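Long-range contact in dihydropyrimidinase (Brevibacillus agri, PDB 3SFW), which probably catalyses the zinc-dependent hydrolytic ring opening of dihydropyrimidines: residues H109-H123 / F443-R455. Residues are numbered along the deposited sequence; the frame is centred on the assembly and turned at random.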
ATOM      1  N   HIS A 109     -31.145  25.465 -19.002  1.00 13.22           N
ATOM      2  CA  HIS A 109     -32.155  26.248 -18.302  1.00 12.86           C
ATOM      3  C   HIS A 109     -33.517  26.068 -18.980  1.00 11.56           C
ATOM      4  O   HIS A 109     -34.541  25.957 -18.295  1.00 13.33           O
ATOM      5  CB  HIS A 109     -31.754  27.725 -18.276  1.00 12.54           C
ATOM      6  CG  HIS A 109     -30.809  28.072 -17.161  1.00 12.42           C
ATOM      7  ND1 HIS A 109     -31.204  28.116 -15.842  1.00 13.46           N
ATOM      8  CD2 HIS A 109     -29.463  28.266 -17.162  1.00 13.19           C
ATOM      9  CE1 HIS A 109     -30.164  28.457 -15.091  1.00 14.96           C
ATOM     10  NE2 HIS A 109     -29.091  28.523 -15.864  1.00 11.80           N
ATOM     11  N   GLU A 110     -33.515  25.976 -20.307  1.00 12.74           N
ATOM     12  CA  GLU A 110     -34.798  25.841 -21.035  1.00 16.35           C
ATOM     13  C   GLU A 110     -35.416  24.426 -20.828  1.00 16.77           C
ATOM     14  O   GLU A 110     -36.617  24.322 -20.631  1.00 15.07           O
ATOM     15  CB  GLU A 110     -34.640  26.209 -22.515  1.00 19.68           C
ATOM     16  CG  GLU A 110     -35.911  26.074 -23.395  1.00 30.05           C
ATOM     17  CD  GLU A 110     -37.082  26.961 -22.943  1.00 35.67           C
ATOM     18  OE1 GLU A 110     -38.236  26.672 -23.348  1.00 38.78           O
ATOM     19  OE2 GLU A 110     -36.861  27.946 -22.200  1.00 38.12           O
ATOM     20  N   LYS A 111     -34.571  23.409 -20.586  1.00 14.72           N
ATOM     21  CA  LYS A 111     -35.099  22.086 -20.201  1.00 14.97           C
ATOM     22  C   LYS A 111     -35.829  22.159 -18.857  1.00 16.22           C
ATOM     23  O   LYS A 111     -36.815  21.448 -18.633  1.00 17.53           O
ATOM     24  CB  LYS A 111     -33.982  21.016 -20.110  1.00 13.00           C
ATOM     25  CG  LYS A 111     -33.298  20.676 -21.368  1.00 12.46           C
ATOM     26  CD  LYS A 111     -32.182  19.611 -21.077  1.00 17.18           C
ATOM     27  CE  LYS A 111     -31.408  19.274 -22.330  1.00 16.66           C
ATOM     28  NZ  LYS A 111     -32.302  18.584 -23.352  1.00 15.06           N
ATOM     29  N   ALA A 112     -35.299  22.942 -17.917  1.00 12.65           N
ATOM     30  CA  ALA A 112     -35.830  22.932 -16.570  1.00 14.66           C
ATOM     31  C   ALA A 112     -36.924  23.982 -16.291  1.00 17.92           C
ATOM     32  O   ALA A 112     -37.798  23.787 -15.444  1.00 17.71           O
ATOM     33  CB  ALA A 112     -34.684  23.065 -15.563  1.00 16.43           C
ATOM     34  N   ARG A 113     -36.899  25.088 -17.025  1.00 21.64           N
ATOM     35  CA  ARG A 113     -37.674  26.262 -16.594  1.00 25.98           C
ATOM     36  C   ARG A 113     -39.173  25.969 -16.752  1.00 20.65           C
ATOM     37  O   ARG A 113     -39.607  25.412 -17.754  1.00 23.63           O
ATOM     38  CB  ARG A 113     -37.237  27.486 -17.408  1.00 36.81           C
ATOM     39  CG  ARG A 113     -38.183  28.706 -17.369  1.00 42.96           C
ATOM     40  CD  ARG A 113     -37.681  29.789 -18.351  1.00 47.19           C
ATOM     41  NE  ARG A 113     -36.346  30.290 -17.994  1.00 49.63           N
ATOM     42  CZ  ARG A 113     -35.224  30.087 -18.697  1.00 50.83           C
ATOM     43  NH1 ARG A 113     -35.227  29.376 -19.833  1.00 48.61           N
ATOM     44  NH2 ARG A 113     -34.080  30.611 -18.257  1.00 52.25           N
ATOM     45  N   GLY A 114     -39.931  26.175 -15.681  1.00 21.48           N
ATOM     46  CA  GLY A 114     -41.369  25.950 -15.738  1.00 21.76           C
ATOM     47  C   GLY A 114     -41.758  24.486 -15.608  1.00 19.99           C
ATOM     48  O   GLY A 114     -42.944  24.129 -15.708  1.00 20.78           O
ATOM     49  N   LYS A 115     -40.774  23.620 -15.374  1.00 15.35           N
ATOM     50  CA  LYS A 115     -41.049  22.172 -15.377  1.00 15.21           C
ATOM     51  C   LYS A 115     -40.613  21.482 -14.060  1.00 14.38           C
ATOM     52  O   LYS A 115     -41.362  20.728 -13.463  1.00 13.96           O
ATOM     53  CB  LYS A 115     -40.381  21.502 -16.618  1.00 19.14           C
ATOM     54  CG  LYS A 115     -40.827  22.089 -17.964  1.00 23.85           C
ATOM     55  CD  LYS A 115     -39.915  21.698 -19.156  1.00 31.28           C
ATOM     56  CE  LYS A 115     -39.414  22.983 -19.900  1.00 31.30           C
ATOM     57  NZ  LYS A 115     -39.015  22.819 -21.330  1.00 35.96           N
ATOM     58  N   ALA A 116     -39.458  21.863 -13.518  1.00 14.38           N
ATOM     59  CA  ALA A 116     -38.977  21.247 -12.245  1.00 11.98           C
ATOM     60  C   ALA A 116     -39.891  21.539 -11.043  1.00 15.05           C
ATOM     61  O   ALA A 116     -40.449  22.671 -10.946  1.00 12.91           O
ATOM     62  CB  ALA A 116     -37.514  21.781 -11.939  1.00 13.70           C
ATOM     63  N   VAL A 117     -40.150  20.517 -10.216  1.00 10.20           N
ATOM     64  CA  VAL A 117     -41.052  20.665  -9.068  1.00 11.63           C
ATOM     65  C   VAL A 117     -40.253  20.835  -7.790  1.00 11.72           C
ATOM     66  O   VAL A 117     -40.811  21.218  -6.767  1.00 12.72           O
ATOM     67  CB  VAL A 117     -42.028  19.486  -8.924  1.00 11.38           C
ATOM     68  CG1 VAL A 117     -42.764  19.246 -10.278  1.00 11.81           C
ATOM     69  CG2 VAL A 117     -41.308  18.197  -8.490  1.00 12.76           C
ATOM     70  N   ILE A 118     -38.941  20.610  -7.888  1.00 12.51           N
ATOM     71  CA  ILE A 118     -38.034  20.908  -6.775  1.00  9.25           C
ATOM     72  C   ILE A 118     -36.779  21.544  -7.331  1.00  9.83           C
ATOM     73  O   ILE A 118     -36.639  21.750  -8.551  1.00 13.37           O
ATOM     74  CB  ILE A 118     -37.662  19.639  -5.954  1.00 11.93           C
ATOM     75  CG1 ILE A 118     -37.383  18.470  -6.874  1.00 16.64           C
ATOM     76  CG2 ILE A 118     -38.822  19.195  -5.076  1.00 14.28           C
ATOM     77  CD1 ILE A 118     -36.040  18.076  -7.018  1.00 16.39           C
ATOM     78  N   ASP A 119     -35.875  21.971  -6.437  1.00 11.98           N
ATOM     79  CA  ASP A 119     -34.799  22.850  -6.838  1.00  8.39           C
ATOM     80  C   ASP A 119     -33.681  22.101  -7.561  1.00 10.81           C
ATOM     81  O   ASP A 119     -33.526  20.886  -7.378  1.00 11.70           O
ATOM     82  CB  ASP A 119     -34.231  23.587  -5.635  1.00 10.05           C
ATOM     83  CG  ASP A 119     -35.187  24.645  -5.122  1.00 13.54           C
ATOM     84  OD1 ASP A 119     -36.305  24.742  -5.706  1.00 13.36           O
ATOM     85  OD2 ASP A 119     -34.859  25.370  -4.160  1.00 12.62           O
ATOM     86  N   TYR A 120     -32.910  22.820  -8.382  1.00 11.36           N
ATOM     87  CA  TYR A 120     -31.919  22.154  -9.250  1.00 10.13           C
ATOM     88  C   TYR A 120     -30.720  23.053  -9.460  1.00 10.40           C
ATOM     89  O   TYR A 120     -30.866  24.283  -9.658  1.00 11.40           O
ATOM     90  CB  TYR A 120     -32.525  21.760 -10.618  1.00 12.24           C
ATOM     91  CG  TYR A 120     -33.180  22.924 -11.358  1.00 10.29           C
ATOM     92  CD1 TYR A 120     -34.499  23.329 -11.050  1.00  9.90           C
ATOM     93  CD2 TYR A 120     -32.476  23.609 -12.384  1.00 11.11           C
ATOM     94  CE1 TYR A 120     -35.071  24.483 -11.662  1.00 10.29           C
ATOM     95  CE2 TYR A 120     -33.038  24.729 -13.003  1.00 13.85           C
ATOM     96  CZ  TYR A 120     -34.342  25.132 -12.675  1.00 13.01           C
ATOM     97  OH  TYR A 120     -34.872  26.251 -13.308  1.00 14.40           O
ATOM     98  N   GLY A 121     -29.552  22.429  -9.582  1.00 11.42           N
ATOM     99  CA  GLY A 121     -28.413  23.133 -10.089  1.00 10.54           C
ATOM    100  C   GLY A 121     -27.925  22.400 -11.304  1.00 10.76           C
ATOM    101  O   GLY A 121     -28.491  21.332 -11.679  1.00 11.98           O
ATOM    102  N   PHE A 122     -26.894  22.957 -11.947  1.00 11.86           N
ATOM    103  CA  PHE A 122     -26.231  22.272 -13.041  1.00  9.77           C
ATOM    104  C   PHE A 122     -24.741  22.098 -12.764  1.00  9.47           C
ATOM    105  O   PHE A 122     -24.075  23.031 -12.304  1.00 11.76           O
ATOM    106  CB  PHE A 122     -26.372  23.067 -14.366  1.00  9.78           C
ATOM    107  CG  PHE A 122     -27.801  23.241 -14.827  1.00 11.19           C
ATOM    108  CD1 PHE A 122     -28.732  22.179 -14.760  1.00 12.77           C
ATOM    109  CD2 PHE A 122     -28.217  24.472 -15.331  1.00 13.52           C
ATOM    110  CE1 PHE A 122     -30.030  22.364 -15.082  1.00 15.18           C
ATOM    111  CE2 PHE A 122     -29.570  24.672 -15.671  1.00 16.45           C
ATOM    112  CZ  PHE A 122     -30.457  23.622 -15.587  1.00 14.60           C
ATOM    113  N   HIS A 123     -24.189  20.948 -13.201  1.00 10.26           N
ATOM    114  CA  HIS A 123     -22.737  20.840 -13.494  1.00  9.34           C
ATOM    115  C   HIS A 123     -22.519  21.149 -14.982  1.00 11.38           C
ATOM    116  O   HIS A 123     -23.440  21.030 -15.781  1.00 10.36           O
ATOM    117  CB  HIS A 123     -22.205  19.406 -13.243  1.00  9.33           C
ATOM    118  CG  HIS A 123     -22.719  18.756 -11.999  1.00  9.60           C
ATOM    119  ND1 HIS A 123     -22.298  19.112 -10.719  1.00  9.42           N
ATOM    120  CD2 HIS A 123     -23.560  17.701 -11.848  1.00 10.71           C
ATOM    121  CE1 HIS A 123     -22.868  18.289  -9.850  1.00 11.70           C
ATOM    122  NE2 HIS A 123     -23.697  17.481 -10.508  1.00 11.22           N
ATOM    123  N   PHE A 443     -49.030  13.758  -4.766  1.00 11.00           N
ATOM    124  CA  PHE A 443     -48.299  14.917  -5.293  1.00 13.40           C
ATOM    125  C   PHE A 443     -49.166  16.173  -5.195  1.00 14.30           C
ATOM    126  O   PHE A 443     -50.213  16.285  -5.887  1.00 13.32           O
ATOM    127  CB  PHE A 443     -47.916  14.689  -6.755  1.00 14.92           C
ATOM    128  CG  PHE A 443     -47.298  15.895  -7.418  1.00 13.87           C
ATOM    129  CD1 PHE A 443     -46.099  16.449  -6.908  1.00 14.98           C
ATOM    130  CD2 PHE A 443     -47.788  16.362  -8.618  1.00 15.10           C
ATOM    131  CE1 PHE A 443     -45.475  17.523  -7.584  1.00 15.93           C
ATOM    132  CE2 PHE A 443     -47.182  17.429  -9.289  1.00 16.81           C
ATOM    133  CZ  PHE A 443     -46.033  18.030  -8.745  1.00 16.42           C
ATOM    134  N   VAL A 444     -48.708  17.146  -4.402  1.00  9.57           N
ATOM    135  CA  VAL A 444     -49.444  18.402  -4.197  1.00 11.93           C
ATOM    136  C   VAL A 444     -48.652  19.647  -4.649  1.00 13.85           C
ATOM    137  O   VAL A 444     -49.156  20.780  -4.593  1.00 13.95           O
ATOM    138  CB  VAL A 444     -49.915  18.568  -2.728  1.00 12.49           C
ATOM    139  CG1 VAL A 444     -50.823  17.407  -2.353  1.00 12.13           C
ATOM    140  CG2 VAL A 444     -48.690  18.572  -1.798  1.00 13.26           C
ATOM    141  N   GLY A 445     -47.485  19.412  -5.246  1.00 11.94           N
ATOM    142  CA  GLY A 445     -46.675  20.486  -5.800  1.00 14.82           C
ATOM    143  C   GLY A 445     -47.109  20.842  -7.213  1.00 15.92           C
ATOM    144  O   GLY A 445     -48.238  20.536  -7.620  1.00 14.50           O
ATOM    145  N   HIS A 446     -46.227  21.477  -7.987  1.00 15.09           N
ATOM    146  CA  HIS A 446     -46.574  21.804  -9.372  1.00 15.43           C
ATOM    147  C   HIS A 446     -45.384  21.997 -10.270  1.00 15.37           C
ATOM    148  O   HIS A 446     -44.293  22.384  -9.814  1.00 15.80           O
ATOM    149  CB  HIS A 446     -47.486  23.047  -9.432  1.00 15.23           C
ATOM    150  CG  HIS A 446     -46.862  24.299  -8.881  1.00 17.83           C
ATOM    151  ND1 HIS A 446     -47.028  24.696  -7.573  1.00 20.47           N
ATOM    152  CD2 HIS A 446     -46.178  25.299  -9.495  1.00 17.32           C
ATOM    153  CE1 HIS A 446     -46.389  25.841  -7.379  1.00 20.05           C
ATOM    154  NE2 HIS A 446     -45.920  26.258  -8.543  1.00 20.18           N
ATOM    155  N   ALA A 447     -45.574  21.686 -11.548  1.00 15.41           N
ATOM    156  CA  ALA A 447     -44.531  22.003 -12.550  1.00 12.42           C
ATOM    157  C   ALA A 447     -44.102  23.465 -12.407  1.00 16.21           C
ATOM    158  O   ALA A 447     -44.948  24.368 -12.423  1.00 15.82           O
ATOM    159  CB  ALA A 447     -45.065  21.737 -13.995  1.00 16.57           C
ATOM    160  N   GLY A 448     -42.784  23.693 -12.335  1.00 14.60           N
ATOM    161  CA  GLY A 448     -42.251  25.051 -12.261  1.00 12.74           C
ATOM    162  C   GLY A 448     -42.123  25.631 -10.852  1.00 16.62           C
ATOM    163  O   GLY A 448     -41.591  26.731 -10.678  1.00 17.93           O
ATOM    164  N   ALA A 449     -42.535  24.881  -9.839  1.00 14.57           N
ATOM    165  CA  ALA A 449     -42.296  25.334  -8.461  1.00 13.78           C
ATOM    166  C   ALA A 449     -40.798  25.423  -8.128  1.00 12.82           C
ATOM    167  O   ALA A 449     -40.371  26.219  -7.261  1.00 14.27           O
ATOM    168  CB  ALA A 449     -42.989  24.394  -7.478  1.00 14.47           C
ATOM    169  N   GLY A 450     -40.046  24.476  -8.677  1.00 11.95           N
ATOM    170  CA  GLY A 450     -38.610  24.362  -8.425  1.00  9.82           C
ATOM    171  C   GLY A 450     -37.850  25.542  -8.964  1.00 13.34           C
ATOM    172  O   GLY A 450     -38.280  26.188  -9.926  1.00 15.72           O
ATOM    173  N   ARG A 451     -36.762  25.901  -8.272  1.00 11.72           N
ATOM    174  CA  ARG A 451     -35.896  27.028  -8.676  1.00 12.52           C
ATOM    175  C   ARG A 451     -34.454  26.591  -8.900  1.00 12.76           C
ATOM    176  O   ARG A 451     -33.964  25.652  -8.267  1.00 14.51           O
ATOM    177  CB  ARG A 451     -35.885  28.152  -7.624  1.00 17.63           C
ATOM    178  CG  ARG A 451     -37.293  28.687  -7.365  1.00 26.71           C
ATOM    179  CD  ARG A 451     -37.275  30.153  -7.035  1.00 34.54           C
ATOM    180  NE  ARG A 451     -36.770  30.381  -5.697  1.00 37.35           N
ATOM    181  CZ  ARG A 451     -37.481  30.937  -4.712  1.00 40.50           C
ATOM    182  NH1 ARG A 451     -36.936  31.080  -3.510  1.00 38.60           N
ATOM    183  NH2 ARG A 451     -38.730  31.343  -4.923  1.00 38.45           N
ATOM    184  N   TYR A 452     -33.795  27.304  -9.804  1.00 13.55           N
ATOM    185  CA  TYR A 452     -32.381  27.060 -10.106  1.00 12.13           C
ATOM    186  C   TYR A 452     -31.567  27.529  -8.916  1.00 15.88           C
ATOM    187  O   TYR A 452     -31.840  28.606  -8.360  1.00 17.41           O
ATOM    188  CB  TYR A 452     -31.954  27.863 -11.367  1.00 13.13           C
ATOM    189  CG  TYR A 452     -30.457  27.758 -11.625  1.00 12.32           C
ATOM    190  CD1 TYR A 452     -29.900  26.551 -12.064  1.00 11.78           C
ATOM    191  CD2 TYR A 452     -29.598  28.873 -11.471  1.00 14.25           C
ATOM    192  CE1 TYR A 452     -28.527  26.421 -12.284  1.00 13.81           C
ATOM    193  CE2 TYR A 452     -28.219  28.733 -11.636  1.00 13.61           C
ATOM    194  CZ  TYR A 452     -27.698  27.517 -12.060  1.00 14.54           C
ATOM    195  OH  TYR A 452     -26.363  27.371 -12.289  1.00 15.24           O
ATOM    196  N   VAL A 453     -30.549  26.757  -8.552  1.00 13.44           N
ATOM    197  CA  VAL A 453     -29.655  27.131  -7.436  1.00 14.63           C
ATOM    198  C   VAL A 453     -28.294  27.556  -7.956  1.00 14.21           C
ATOM    199  O   VAL A 453     -27.648  26.795  -8.693  1.00 12.91           O
ATOM    200  CB  VAL A 453     -29.454  25.921  -6.484  1.00 14.59           C
ATOM    201  CG1 VAL A 453     -28.519  26.323  -5.303  1.00 16.16           C
ATOM    202  CG2 VAL A 453     -30.830  25.495  -5.958  1.00 19.04           C
ATOM    203  N   LYS A 454     -27.925  28.819  -7.719  1.00 13.32           N
ATOM    204  CA  LYS A 454     -26.594  29.330  -8.128  1.00 14.61           C
ATOM    205  C   LYS A 454     -25.603  28.966  -7.036  1.00 16.64           C
ATOM    206  O   LYS A 454     -25.817  29.320  -5.870  1.00 17.48           O
ATOM    207  CB  LYS A 454     -26.619  30.883  -8.309  1.00 21.21           C
ATOM    208  CG  LYS A 454     -27.178  31.389  -9.660  1.00 31.56           C
ATOM    209  CD  LYS A 454     -27.029  32.946  -9.785  1.00 36.19           C
ATOM    210  CE  LYS A 454     -26.872  33.473 -11.261  1.00 39.64           C
ATOM    211  NZ  LYS A 454     -27.584  32.706 -12.350  1.00 37.73           N
ATOM    212  N   ARG A 455     -24.617  28.130  -7.363  1.00  9.28           N
ATOM    213  CA  ARG A 455     -23.789  27.526  -6.337  1.00  9.27           C
ATOM    214  C   ARG A 455     -22.516  28.272  -6.075  1.00 10.59           C
ATOM    215  O   ARG A 455     -22.009  28.996  -6.950  1.00 12.25           O
ATOM    216  CB  ARG A 455     -23.523  26.062  -6.733  1.00  9.68           C
ATOM    217  CG  ARG A 455     -24.887  25.319  -6.843  1.00  9.16           C
ATOM    218  CD  ARG A 455     -24.751  23.834  -7.289  1.00  8.96           C
ATOM    219  NE  ARG A 455     -24.135  23.721  -8.615  1.00 10.29           N
ATOM    220  CZ  ARG A 455     -22.912  23.239  -8.828  1.00  9.94           C
ATOM    221  NH1 ARG A 455     -22.446  23.153 -10.085  1.00  9.15           N
ATOM    222  NH2 ARG A 455     -22.160  22.800  -7.785  1.00  9.25           N
TER
HETATM  223  O   HOH W   1     -39.107  24.976 -12.570  1.00 26.91           O
HETATM  224  O   HOH W   2     -43.673  21.309  -6.324  1.00 12.09           O
HETATM  225  O   HOH W   3     -37.073  27.292 -12.440  1.00 26.05           O
HETATM  226  O   HOH W   4     -25.966  25.233 -10.278  1.00 10.56           O
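Two groups grip the carboxylate oxygen OD1 of D119: the backbone N of R451 donates to it at 2.9 Å, and R433 forms a salt bridge to it. The R451 bond is nearly straight, 167°, and the donor stands above the carboxylate plane. OD2 is paired with K382, so the buried acid is probably kept ionised. The contact lays the segment 443-455, which follows strand 442-443, along the edge of strand 119-124 in the amidohydrolase barrel; strand 86-93 pairs with the other edge. Y120 and Y452 form a single beta bridge. Its bonds are Y120 N to R451 O at 3.0 Å and V453 N to Y120 O at 2.7 Å. Upstream, A116 O accepts G450 N at 2.9 Å and, more weakly, G448 N, at the type II turn 446-449. G450 CA lies 3.3 Å from I118 O in a CA-H...O contact.

H109, Y120, F122 and Y452 form an aromatic cluster. H109 sets CE1 over the centre of the Y452 ring in an edge-to-face pair, planes at 66°. The Y120 side chain takes the place between backbone N and carbonyl carbon (chi1 54°), which lays its ring under Y452 CA, a CH-pi contact of 3.8 Å to the centroid. A112 CB covers its opposite face. Y120 OH reaches a water that also binds G450 O. With an alanine at Y120 the ring and hydroxyl are gone, which would probably open a gap between A112 CB and Y452 CA and leave the water less firmly held.

Further along, one water joins F122 N, V453 O, Y452 OH and R455 NE. Y452 OH also hydrogen-bonds to E144 O. R455 NH1 also bonds to S148, and it donates to F122 O at 2.8 Å from above the carbonyl plane.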